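Local coordinates for protein fatty acid CoA ligase (Marinactinospora thermotolerans, PDB 6SQ8) that belongs to the ANL superfamily of AMP-binding enzymes and carries adenosine monophosphate in a pocket completed by residues of its C-terminal part, at residues 407-412 against 487-492; 430-435 against 469-474; 397-400 against 405-408; 310-313 against 317-320. All blocks are in the same frame, centred on the assembly; numbering follows the deposited sequence.

Contacts 1 and 3 adjoin: they share Val-407 and Tyr-408, their centres lie about 9 Å apart, and the strand of contact 3 leads, through Tyr-408, to the helix of contact 1. Contact 2 sits about 13 Å from each of them, centre to centre, farther out on the C-terminal domain and at the surface. Contact 4 lies in the AMP-binding domain proper, a different domain from that of contact 2, with its centre about 22 Å from that of contact 1. Three of the four lie near AMP: Arg-410 of contact 1 bonds it directly, while the side chains of His-313 in contact 4 and Ile-399 in contact 3 lie about 9 and 11 Å from it.

Contact 1 (407-412 against 487-492); sequences VYSRRV and PDKVKV. With AMP (adenosine monophosphate), chain G.
Beside the meeting of Ser-409 with Lys-489, the flat guanidinium of Arg-410 receives AMP at its edge: the ribose O2' lies in the group's plane, 2.7 Å from NH2, and takes a hydrogen bond with an angle of 156° at the hydrogen. This is a nucleotide pocket of an ANL enzyme, shared between parts far apart in sequence. Asp-380 bonds the same AMP through OD2, and its OD1 forms a long, weak ion pair with Arg-410 NH2. The arginine chain bends at chi3 (-145°) on its way to the ribose.

Across the segments, the extended Lys-489 side chain brings NZ to 2.9 Å from Ser-409 OG. The strongest partner of this ammonium is Glu-413, one helical turn beyond Ser-409, in a salt bridge; Val-427 O adds a weak bond. Arg-410 NE and Lys-489 NZ stay 5.7 Å apart, and Glu-413 and Asp-380 would be expected to moderate their mutual charge. Helix 489-494 thus sends a lysine from its first turn to the start of helix 409-418. Asp-488 caps that first turn: its OD1 accepts from Lys-491 N at 3.0 Å, the donor standing above the carboxylate plane.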
loop_
_atom_site.group_PDB
_atom_site.type_symbol
_atom_site.label_atom_id
_atom_site.label_comp_id
_atom_site.label_asym_id
_atom_site.label_seq_id
_atom_site.Cartn_x
_atom_site.Cartn_y
_atom_site.Cartn_z
ATOM N N VAL A 407 -7.298 -19.452 -16.950
ATOM C CA VAL A 407 -7.741 -18.173 -17.458
ATOM C C VAL A 407 -7.387 -17.117 -16.412
ATOM O O VAL A 407 -7.911 -17.127 -15.300
ATOM C CB VAL A 407 -9.252 -18.200 -17.755
ATOM C CG1 VAL A 407 -9.854 -16.806 -17.870
ATOM C CG2 VAL A 407 -9.548 -19.004 -19.012
ATOM N N TYR A 408 -6.483 -16.205 -16.763
ATOM C CA TYR A 408 -6.042 -15.195 -15.807
ATOM C C TYR A 408 -6.988 -14.009 -15.918
ATOM O O TYR A 408 -7.117 -13.413 -16.980
ATOM C CB TYR A 408 -4.583 -14.830 -16.044
ATOM C CG TYR A 408 -3.662 -16.017 -15.904
ATOM C CD1 TYR A 408 -3.473 -16.632 -14.679
ATOM C CD2 TYR A 408 -3.048 -16.579 -17.016
ATOM C CE1 TYR A 408 -2.667 -17.756 -14.553
ATOM C CE2 TYR A 408 -2.232 -17.691 -16.905
ATOM C CZ TYR A 408 -2.039 -18.282 -15.670
ATOM O OH TYR A 408 -1.231 -19.371 -15.579
ATOM N N SER A 409 -7.687 -13.716 -14.826
ATOM C CA SER A 409 -8.746 -12.724 -14.860
ATOM C C SER A 409 -8.217 -11.339 -15.272
ATOM O O SER A 409 -8.949 -10.596 -15.892
ATOM C CB SER A 409 -9.478 -12.662 -13.558
ATOM O OG SER A 409 -8.561 -12.553 -12.492
ATOM N N ARG A 410 -6.966 -11.000 -14.937
ATOM C CA ARG A 410 -6.456 -9.658 -15.245
ATOM C C ARG A 410 -6.249 -9.506 -16.759
ATOM O O ARG A 410 -6.471 -8.434 -17.292
ATOM C CB ARG A 410 -5.193 -9.318 -14.445
ATOM C CG ARG A 410 -5.489 -8.985 -12.991
ATOM C CD ARG A 410 -4.383 -8.253 -12.256
ATOM N NE ARG A 410 -4.317 -8.678 -10.853
ATOM C CZ ARG A 410 -3.287 -8.455 -10.051
ATOM N NH1 ARG A 410 -2.285 -7.707 -10.477
ATOM N NH2 ARG A 410 -3.253 -8.962 -8.837
ATOM N N ARG A 411 -5.866 -10.581 -17.450
ATOM C CA ARG A 411 -5.710 -10.544 -18.897
ATOM C C ARG A 411 -7.066 -10.220 -19.537
ATOM O O ARG A 411 -7.118 -9.456 -20.495
ATOM C CB ARG A 411 -5.136 -11.851 -19.473
ATOM C CG ARG A 411 -3.675 -12.121 -19.132
ATOM C CD ARG A 411 -2.699 -12.586 -20.217
ATOM N NE ARG A 411 -3.217 -13.447 -21.281
ATOM C CZ ARG A 411 -3.114 -14.780 -21.336
ATOM N NH1 ARG A 411 -2.457 -15.456 -20.402
ATOM N NH2 ARG A 411 -3.635 -15.438 -22.360
ATOM N N VAL A 412 -8.169 -10.771 -18.998
ATOM C CA VAL A 412 -9.501 -10.553 -19.547
ATOM C C VAL A 412 -9.948 -9.105 -19.288
ATOM O O VAL A 412 -10.573 -8.475 -20.156
ATOM C CB VAL A 412 -10.517 -11.573 -18.992
ATOM C CG1 VAL A 412 -11.923 -11.370 -19.567
ATOM C CG2 VAL A 412 -10.057 -12.988 -19.269
ATOM N N PRO A 487 -9.683 -4.445 -5.394
ATOM C CA PRO A 487 -10.925 -4.990 -5.922
ATOM C C PRO A 487 -11.435 -6.164 -5.079
ATOM O O PRO A 487 -10.741 -7.152 -4.923
ATOM C CB PRO A 487 -10.561 -5.486 -7.330
ATOM C CG PRO A 487 -9.320 -4.718 -7.677
ATOM C CD PRO A 487 -8.597 -4.504 -6.372
ATOM N N ASP A 488 -12.664 -6.026 -4.583
ATOM C CA ASP A 488 -13.273 -7.025 -3.760
ATOM C C ASP A 488 -13.888 -8.078 -4.677
ATOM O O ASP A 488 -15.079 -8.064 -4.954
ATOM C CB ASP A 488 -14.319 -6.419 -2.826
ATOM C CG ASP A 488 -14.882 -7.409 -1.827
ATOM O OD1 ASP A 488 -14.665 -8.617 -2.027
ATOM O OD2 ASP A 488 -15.544 -6.957 -0.864
ATOM N N LYS A 489 -13.057 -9.018 -5.118
ATOM C CA LYS A 489 -13.511 -9.991 -6.063
ATOM C C LYS A 489 -14.304 -11.113 -5.383
ATOM O O LYS A 489 -14.901 -11.915 -6.093
ATOM C CB LYS A 489 -12.353 -10.548 -6.891
ATOM C CG LYS A 489 -12.032 -9.690 -8.099
ATOM C CD LYS A 489 -11.115 -10.407 -9.021
ATOM C CE LYS A 489 -10.499 -9.515 -10.062
ATOM N NZ LYS A 489 -9.771 -10.324 -11.065
ATOM N N VAL A 490 -14.335 -11.180 -4.048
ATOM C CA VAL A 490 -15.233 -12.165 -3.421
ATOM C C VAL A 490 -16.660 -11.605 -3.500
ATOM O O VAL A 490 -17.602 -12.370 -3.718
ATOM C CB VAL A 490 -14.845 -12.598 -1.987
ATOM C CG1 VAL A 490 -13.334 -12.685 -1.803
ATOM C CG2 VAL A 490 -15.486 -11.735 -0.897
ATOM N N LYS A 491 -16.806 -10.280 -3.353
ATOM C CA LYS A 491 -18.115 -9.644 -3.474
ATOM C C LYS A 491 -18.641 -9.839 -4.904
ATOM O O LYS A 491 -19.771 -10.279 -5.097
ATOM C CB LYS A 491 -18.051 -8.164 -3.078
ATOM C CG LYS A 491 -19.406 -7.486 -2.903
ATOM C CD LYS A 491 -19.344 -6.261 -2.009
ATOM C CE LYS A 491 -20.708 -5.644 -1.770
ATOM N N VAL A 492 -17.806 -9.538 -5.904
ATOM C CA VAL A 492 -18.196 -9.646 -7.313
ATOM C C VAL A 492 -18.634 -11.089 -7.594
ATOM O O VAL A 492 -19.617 -11.312 -8.278
ATOM C CB VAL A 492 -17.068 -9.175 -8.256
ATOM C CG1 VAL A 492 -17.359 -9.510 -9.707
ATOM C CG2 VAL A 492 -16.819 -7.687 -8.124
HETATM P P AMP G . -1.815 -7.033 0.329
HETATM O O1P AMP G . -0.565 -6.440 0.912
HETATM O O2P AMP G . -1.926 -8.558 0.471
HETATM O O3P AMP G . -3.035 -6.267 0.793
HETATM O "O5'" AMP G . -1.671 -6.692 -1.268
HETATM C "C5'" AMP G . -0.774 -7.324 -2.204
HETATM C "C4'" AMP G . -1.421 -7.558 -3.566
HETATM O "O4'" AMP G . -1.913 -6.367 -4.163
HETATM C "C3'" AMP G . -0.432 -8.081 -4.570
HETATM O "O3'" AMP G . -0.517 -9.474 -4.479
HETATM C "C2'" AMP G . -0.843 -7.541 -5.938
HETATM O "O2'" AMP G . -1.658 -8.396 -6.773
HETATM C "C1'" AMP G . -1.630 -6.295 -5.570
HETATM N N9 AMP G . -0.815 -5.101 -5.917
HETATM C C8 AMP G . -0.167 -4.259 -5.078
HETATM N N7 AMP G . 0.473 -3.286 -5.781
HETATM C C5 AMP G . 0.236 -3.515 -7.092
HETATM C C6 AMP G . 0.615 -2.885 -8.381
HETATM N N6 AMP G . 1.373 -1.784 -8.421
HETATM N N1 AMP G . 0.151 -3.450 -9.512
HETATM C C2 AMP G . -0.629 -4.568 -9.486
HETATM N N3 AMP G . -1.012 -5.208 -8.358
HETATM C C4 AMP G . -0.615 -4.721 -7.166
#

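Contact 2 (430-435 against 469-474)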
loop_
_atom_site.group_PDB
_atom_site.type_symbol
_atom_site.label_atom_id
_atom_site.label_comp_id
_atom_site.label_asym_id
_atom_site.label_seq_id
_atom_site.Cartn_x
_atom_site.Cartn_y
_atom_site.Cartn_z
ATOM N N VAL A 430 -17.277 -18.621 -11.512
ATOM C CA VAL A 430 -18.192 -19.348 -10.630
ATOM C C VAL A 430 -18.287 -20.775 -11.158
ATOM O O VAL A 430 -18.082 -21.000 -12.345
ATOM C CB VAL A 430 -19.573 -18.672 -10.525
ATOM C CG1 VAL A 430 -19.450 -17.200 -10.157
ATOM C CG2 VAL A 430 -20.386 -18.833 -11.795
ATOM N N PRO A 431 -18.585 -21.782 -10.311
ATOM C CA PRO A 431 -18.432 -23.177 -10.733
ATOM C C PRO A 431 -19.529 -23.532 -11.750
ATOM O O PRO A 431 -20.630 -22.973 -11.663
ATOM C CB PRO A 431 -18.555 -23.983 -9.424
ATOM C CG PRO A 431 -18.606 -22.942 -8.294
ATOM C CD PRO A 431 -19.088 -21.652 -8.931
ATOM N N ASP A 432 -19.204 -24.419 -12.700
ATOM C CA ASP A 432 -20.131 -24.845 -13.758
ATOM C C ASP A 432 -19.728 -26.231 -14.254
ATOM O O ASP A 432 -18.599 -26.430 -14.675
ATOM C CB ASP A 432 -20.142 -23.865 -14.941
ATOM C CG ASP A 432 -21.183 -24.151 -16.012
ATOM O OD1 ASP A 432 -20.939 -25.039 -16.849
ATOM O OD2 ASP A 432 -22.213 -23.451 -16.037
ATOM N N PRO A 433 -20.634 -27.231 -14.244
ATOM C CA PRO A 433 -20.260 -28.599 -14.630
ATOM C C PRO A 433 -19.854 -28.796 -16.109
ATOM O O PRO A 433 -19.063 -29.679 -16.434
ATOM C CB PRO A 433 -21.514 -29.428 -14.292
ATOM C CG PRO A 433 -22.430 -28.516 -13.487
ATOM C CD PRO A 433 -22.045 -27.098 -13.849
ATOM N N ASP A 434 -20.369 -27.947 -17.002
ATOM C CA ASP A 434 -20.208 -28.087 -18.460
ATOM C C ASP A 434 -19.050 -27.214 -19.001
ATOM O O ASP A 434 -18.594 -27.414 -20.140
ATOM C CB ASP A 434 -21.529 -27.738 -19.154
ATOM C CG ASP A 434 -22.687 -28.633 -18.741
ATOM O OD1 ASP A 434 -22.580 -29.861 -18.910
ATOM O OD2 ASP A 434 -23.699 -28.091 -18.265
ATOM N N SER A 435 -18.611 -26.209 -18.220
ATOM C CA SER A 435 -17.540 -25.277 -18.629
ATOM C C SER A 435 -16.332 -25.342 -17.675
ATOM O O SER A 435 -15.322 -24.686 -17.956
ATOM C CB SER A 435 -18.087 -23.866 -18.754
ATOM N N VAL A 469 -13.728 -15.848 -22.894
ATOM C CA VAL A 469 -14.894 -15.020 -23.137
ATOM C C VAL A 469 -15.849 -15.138 -21.956
ATOM O O VAL A 469 -16.240 -16.236 -21.563
ATOM C CB VAL A 469 -15.604 -15.350 -24.464
ATOM C CG1 VAL A 469 -16.831 -14.475 -24.651
ATOM C CG2 VAL A 469 -14.678 -15.203 -25.669
ATOM N N PRO A 470 -16.253 -13.997 -21.355
ATOM C CA PRO A 470 -17.250 -14.007 -20.294
ATOM C C PRO A 470 -18.635 -14.382 -20.830
ATOM O O PRO A 470 -19.091 -13.775 -21.778
ATOM C CB PRO A 470 -17.294 -12.584 -19.720
ATOM C CG PRO A 470 -16.313 -11.771 -20.538
ATOM C CD PRO A 470 -15.756 -12.650 -21.642
ATOM N N ARG A 471 -19.281 -15.358 -20.182
ATOM C CA ARG A 471 -20.646 -15.736 -20.482
ATOM C C ARG A 471 -21.599 -14.625 -20.040
ATOM O O ARG A 471 -22.467 -14.237 -20.780
ATOM C CB ARG A 471 -20.999 -17.069 -19.801
ATOM C CG ARG A 471 -22.442 -17.513 -20.003
ATOM C CD ARG A 471 -22.572 -19.023 -20.007
ATOM N NE ARG A 471 -23.187 -19.529 -18.798
ATOM C CZ ARG A 471 -23.167 -20.797 -18.443
ATOM N NH1 ARG A 471 -22.145 -21.571 -18.787
ATOM N NH2 ARG A 471 -24.182 -21.290 -17.757
ATOM N N ARG A 472 -21.428 -14.145 -18.812
ATOM C CA ARG A 472 -22.281 -13.107 -18.230
ATOM C C ARG A 472 -21.470 -11.802 -18.146
ATOM O O ARG A 472 -20.311 -11.809 -17.739
ATOM C CB ARG A 472 -22.813 -13.527 -16.855
ATOM C CG ARG A 472 -23.589 -14.845 -16.851
ATOM C CD ARG A 472 -24.862 -14.903 -16.017
ATOM N NE ARG A 472 -25.503 -13.594 -15.844
ATOM C CZ ARG A 472 -25.738 -12.997 -14.670
ATOM N NH1 ARG A 472 -25.906 -13.737 -13.583
ATOM N NH2 ARG A 472 -25.797 -11.670 -14.600
ATOM N N VAL A 473 -22.095 -10.705 -18.580
ATOM C CA VAL A 473 -21.557 -9.372 -18.489
ATOM C C VAL A 473 -22.591 -8.486 -17.789
ATOM O O VAL A 473 -23.682 -8.334 -18.291
ATOM C CB VAL A 473 -21.203 -8.819 -19.881
ATOM C CG1 VAL A 473 -20.761 -7.359 -19.818
ATOM C CG2 VAL A 473 -20.129 -9.653 -20.554
ATOM N N GLU A 474 -22.221 -7.911 -16.644
ATOM C CA GLU A 474 -23.086 -7.055 -15.845
ATOM C C GLU A 474 -22.485 -5.651 -15.785
ATOM O O GLU A 474 -21.326 -5.506 -15.411
ATOM C CB GLU A 474 -23.157 -7.629 -14.436
ATOM C CG GLU A 474 -24.265 -8.638 -14.291
ATOM C CD GLU A 474 -25.548 -7.892 -13.980
ATOM O OE1 GLU A 474 -25.516 -7.006 -13.073
ATOM O OE2 GLU A 474 -26.557 -8.156 -14.670
#
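Asp-432 and Arg-471 join these segments by a salt bridge, OD2 to NH1 at 3.3 Å. The hydrogen bond within it is weak, bent to 126° at the hydrogen. Arg-471 NH2 is almost as near, 3.4 Å from Asp-432 OD2, so one carboxylate oxygen faces two guanidinium nitrogens. Because the two planes stand 82° apart and the side chains cross at about a right angle, the pair does not adopt the flat, two-oxygen pairing possible between an aspartate and an arginine.

The other oxygen is turned to the backbone. Asp-432 OD1 accepts from Asp-434 N at 3.0 Å, the signature of an Asx turn, and weakly, from a poorly ordered residue, from Ser-435 N at 2.9 Å. CG of Asp-432 lies anti to its own backbone N (chi1 -174°), which places the carboxylate between the turn and the arginine; OD1 serves the first and OD2 the second. The bond from Asp-434 probably steadies the group that Arg-471 meets. Farther along 469-474, Arg-472 NH2 and Glu-474 OE2 form a second salt bridge, 3.6 Å long.

Packing around these charges is modest. Asp-432 rests on Ala-438, and Val-430, Arg-472 and Glu-474 all touch Phe-496. The backbones do not pair directly: Val-430 bonds to Ala-438, while Arg-471 bonds to Val-439. The salt bridge therefore reaches across one end of strand 438-445, linking the end of outer strand 422-432 to the region where the other outer strand, 472-475, begins, in the three-stranded sheet of the C-terminal domain of an AMP-binding enzyme.

Contact 3 (397-400 against 405-408); sequences QDII and YNVY
Tyr-405 approaches Ile-400 through its backbone, carbonyl beside carbonyl, while its ring leads away from the partner segment. Asn-406 comes next and lays its amide against a methyl group: both CG and OD1 stand 3.7 Å from Ile-399 CG2. The amide is also held from within its own segment, since ND2 donates to Tyr-408 OH at 3.1 Å with an angle of 165°, and the hydroxyl lies in the amide plane. With the amide so modelled, ND2 is engaged by the hydroxyl and OD1 lies toward the isoleucine methyl.

Val-407 supplies the backbone link. Its N donates to Ile-400 O at 2.7 Å, and its O accepts from Ile-400 N at 2.9 Å, both bonds being fairly straight. They make an antiparallel hydrogen-bonded pair, whose side chains leave by the same face and bring CB to CB at 4.0 Å. On that face Val-407 touches His-468 and Val-412, and Ile-400 touches Ser-409.

At Tyr-408 the strand has ended and the residue occupies the N-cap position of the following helix. Its ring lies alongside Ile-399, the two side chains pointing the same way, with Ile-399 CG1 at the ring edge, 4.0 Å from CD1 of Tyr-408. CG beside the backbone N (chi1 -60°) swings the ring back to the isoleucine although the residue's CB points away. Val-381 touches both side chains.

Strands 400-402 and 405-407 form a tight beta hairpin in the region that, by its sequence and its place at the start of the C-terminal part, probably corresponds to the A8 motif of ANL enzymes.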
loop_
_atom_site.group_PDB
_atom_site.type_symbol
_atom_site.label_atom_id
_atom_site.label_comp_id
_atom_site.label_asym_id
_atom_site.label_seq_id
_atom_site.Cartn_x
_atom_site.Cartn_y
_atom_site.Cartn_z
ATOM N N GLN A 397 -5.635 -16.649 -5.880
ATOM C CA GLN A 397 -7.024 -16.977 -5.552
ATOM C C GLN A 397 -8.007 -16.573 -6.682
ATOM O O GLN A 397 -9.157 -16.993 -6.660
ATOM C CB GLN A 397 -7.405 -16.316 -4.220
ATOM N N ASP A 398 -7.570 -15.770 -7.665
ATOM C CA ASP A 398 -8.463 -15.181 -8.675
ATOM C C ASP A 398 -8.372 -15.897 -10.029
ATOM O O ASP A 398 -9.162 -15.596 -10.927
ATOM C CB ASP A 398 -8.133 -13.705 -8.889
ATOM C CG ASP A 398 -8.511 -12.835 -7.703
ATOM O OD1 ASP A 398 -9.270 -13.333 -6.793
ATOM O OD2 ASP A 398 -8.082 -11.663 -7.716
ATOM N N ILE A 399 -7.436 -16.839 -10.173
ATOM C CA ILE A 399 -7.275 -17.581 -11.396
ATOM C C ILE A 399 -8.566 -18.354 -11.655
ATOM O O ILE A 399 -9.085 -18.973 -10.750
ATOM C CB ILE A 399 -6.081 -18.546 -11.314
ATOM C CG1 ILE A 399 -4.767 -17.820 -11.042
ATOM C CG2 ILE A 399 -6.004 -19.413 -12.565
ATOM C CD1 ILE A 399 -3.627 -18.739 -10.716
ATOM N N ILE A 400 -9.042 -18.340 -12.902
ATOM C CA ILE A 400 -10.204 -19.091 -13.286
ATOM C C ILE A 400 -9.737 -20.363 -13.990
ATOM O O ILE A 400 -9.091 -20.287 -15.044
ATOM C CB ILE A 400 -11.107 -18.230 -14.184
ATOM C CG1 ILE A 400 -11.681 -17.053 -13.386
ATOM C CG2 ILE A 400 -12.211 -19.084 -14.807
ATOM C CD1 ILE A 400 -11.982 -15.815 -14.206
ATOM N N TYR A 405 -7.087 -25.684 -17.796
ATOM C CA TYR A 405 -6.478 -24.502 -18.424
ATOM C C TYR A 405 -6.686 -23.306 -17.475
ATOM O O TYR A 405 -7.732 -23.189 -16.842
ATOM C CB TYR A 405 -7.031 -24.253 -19.835
ATOM C CG TYR A 405 -6.718 -25.335 -20.845
ATOM C CD1 TYR A 405 -5.540 -25.355 -21.568
ATOM C CD2 TYR A 405 -7.620 -26.358 -21.089
ATOM C CE1 TYR A 405 -5.269 -26.357 -22.493
ATOM C CE2 TYR A 405 -7.380 -27.361 -22.020
ATOM C CZ TYR A 405 -6.186 -27.375 -22.708
ATOM O OH TYR A 405 -5.936 -28.385 -23.592
ATOM N N ASN A 406 -5.676 -22.433 -17.396
ATOM C CA ASN A 406 -5.705 -21.241 -16.571
ATOM C C ASN A 406 -6.188 -20.040 -17.391
ATOM O O ASN A 406 -5.548 -19.642 -18.360
ATOM C CB ASN A 406 -4.341 -20.912 -15.936
ATOM C CG ASN A 406 -4.045 -21.759 -14.724
ATOM O OD1 ASN A 406 -4.910 -22.495 -14.242
ATOM N ND2 ASN A 406 -2.855 -21.595 -14.177
ATOM N N VAL A 407 -7.298 -19.452 -16.950
ATOM C CA VAL A 407 -7.741 -18.173 -17.458
ATOM C C VAL A 407 -7.387 -17.117 -16.412
ATOM O O VAL A 407 -7.911 -17.127 -15.300
ATOM C CB VAL A 407 -9.252 -18.200 -17.755
ATOM C CG1 VAL A 407 -9.854 -16.806 -17.870
ATOM C CG2 VAL A 407 -9.548 -19.004 -19.012
ATOM N N TYR A 408 -6.483 -16.205 -16.763
ATOM C CA TYR A 408 -6.042 -15.195 -15.807
ATOM C C TYR A 408 -6.988 -14.009 -15.918
ATOM O O TYR A 408 -7.117 -13.413 -16.980
ATOM C CB TYR A 408 -4.583 -14.830 -16.044
ATOM C CG TYR A 408 -3.662 -16.017 -15.904
ATOM C CD1 TYR A 408 -3.473 -16.632 -14.679
ATOM C CD2 TYR A 408 -3.048 -16.579 -17.016
ATOM C CE1 TYR A 408 -2.667 -17.756 -14.553
ATOM C CE2 TYR A 408 -2.232 -17.691 -16.905
ATOM C CZ TYR A 408 -2.039 -18.282 -15.670
ATOM O OH TYR A 408 -1.231 -19.371 -15.579
#

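Contact 4 (310-313 against 317-320); sequences PDDH and ELLT
Leu-318 reaches across to Asp-312, and its side chain can be followed from CB through CG to CD1. CB begins 3.6 Å from the carbonyl oxygen of Asp-312. CG, set beside the backbone N (chi1 -62°), continues past the same oxygen at 4.1 Å. The branch CD1 then lies 3.6 Å from Asp-312 O and also meets the aspartate side chain, 3.9 Å from Asp-312 CB and 4.0 Å from Asp-312 OD1. One methyl is thus placed against both the backbone and the side chain of a single residue, and Asp-385 and His-389 touch the same leucine from outside.

Both segments belong to the connection between strands 303-308 and 321-325, antiparallel neighbours in the AMP-binding domain, and each includes part of a 3-10 segment. The carboxylate of Asp-312 turns back on its own loop, OD2 accepting a hydrogen bond from Thr-309 N.

One residue further along each segment, Leu-319 CD2 lies 3.9 Å from His-313 O and 4.3 Å from the ring carbon CD2 of His-313. Hydrogen bonds at both ring nitrogens hold the imidazole, ND1 with Thr-309 O and NE2 with Tyr-272 OH, while Val-282 of helix 279-289 packs against both His-313 and Leu-319.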
loop_
_atom_site.group_PDB
_atom_site.type_symbol
_atom_site.label_atom_id
_atom_site.label_comp_id
_atom_site.label_asym_id
_atom_site.label_seq_id
_atom_site.Cartn_x
_atom_site.Cartn_y
_atom_site.Cartn_z
ATOM N N PRO A 310 9.006 6.392 -15.292
ATOM C CA PRO A 310 8.317 7.227 -16.277
ATOM C C PRO A 310 8.692 6.899 -17.731
ATOM O O PRO A 310 7.862 7.014 -18.615
ATOM C CB PRO A 310 8.736 8.650 -15.902
ATOM C CG PRO A 310 9.148 8.535 -14.443
ATOM C CD PRO A 310 9.770 7.168 -14.306
ATOM N N ASP A 311 9.929 6.470 -17.967
ATOM C CA ASP A 311 10.347 6.107 -19.330
ATOM C C ASP A 311 9.749 4.746 -19.700
ATOM O O ASP A 311 9.433 4.537 -20.862
ATOM C CB ASP A 311 11.865 6.066 -19.499
ATOM C CG ASP A 311 12.584 7.396 -19.400
ATOM O OD1 ASP A 311 11.916 8.454 -19.428
ATOM O OD2 ASP A 311 13.825 7.345 -19.304
ATOM N N ASP A 312 9.604 3.831 -18.726
ATOM C CA ASP A 312 8.926 2.550 -18.947
ATOM C C ASP A 312 7.477 2.790 -19.403
ATOM O O ASP A 312 6.966 2.039 -20.217
ATOM C CB ASP A 312 8.901 1.668 -17.688
ATOM C CG ASP A 312 10.247 1.164 -17.186
ATOM O OD1 ASP A 312 11.128 0.939 -18.030
ATOM O OD2 ASP A 312 10.372 0.958 -15.948
ATOM N N HIS A 313 6.821 3.826 -18.858
ATOM C CA HIS A 313 5.409 4.159 -19.137
ATOM C C HIS A 313 5.209 4.672 -20.575
ATOM O O HIS A 313 4.080 4.905 -21.013
ATOM C CB HIS A 313 4.910 5.241 -18.169
ATOM C CG HIS A 313 4.390 4.759 -16.860
ATOM N ND1 HIS A 313 5.215 4.491 -15.798
ATOM C CD2 HIS A 313 3.126 4.554 -16.430
ATOM C CE1 HIS A 313 4.478 4.116 -14.773
ATOM N NE2 HIS A 313 3.202 4.141 -15.132
ATOM N N GLU A 317 3.728 -1.644 -24.403
ATOM C CA GLU A 317 3.943 -3.055 -24.048
ATOM C C GLU A 317 4.115 -3.230 -22.529
ATOM O O GLU A 317 3.815 -4.297 -21.987
ATOM C CB GLU A 317 5.185 -3.649 -24.703
ATOM C CG GLU A 317 5.481 -3.125 -26.099
ATOM C CD GLU A 317 6.581 -2.070 -26.150
ATOM O OE1 GLU A 317 7.707 -2.346 -25.646
ATOM O OE2 GLU A 317 6.327 -0.962 -26.692
ATOM N N LEU A 318 4.608 -2.195 -21.838
ATOM C CA LEU A 318 4.922 -2.276 -20.416
ATOM C C LEU A 318 3.778 -1.755 -19.539
ATOM O O LEU A 318 3.899 -1.757 -18.303
ATOM C CB LEU A 318 6.191 -1.461 -20.160
ATOM C CG LEU A 318 7.437 -1.957 -20.876
ATOM C CD1 LEU A 318 8.631 -1.126 -20.453
ATOM C CD2 LEU A 318 7.673 -3.430 -20.592
ATOM N N LEU A 319 2.675 -1.302 -20.132
ATOM C CA LEU A 319 1.569 -0.780 -19.335
ATOM C C LEU A 319 0.856 -1.902 -18.578
ATOM O O LEU A 319 0.059 -1.628 -17.740
ATOM C CB LEU A 319 0.606 -0.026 -20.253
ATOM C CG LEU A 319 1.141 1.282 -20.824
ATOM C CD1 LEU A 319 0.153 1.859 -21.816
ATOM C CD2 LEU A 319 1.433 2.278 -19.723
ATOM N N THR A 320 1.170 -3.161 -18.878
ATOM C CA THR A 320 0.630 -4.285 -18.132
ATOM C C THR A 320 1.650 -4.809 -17.115
ATOM O O THR A 320 1.425 -5.864 -16.516
ATOM C CB THR A 320 0.218 -5.420 -19.072
ATOM O OG1 THR A 320 1.321 -5.789 -19.914
ATOM C CG2 THR A 320 -0.983 -5.027 -19.904
#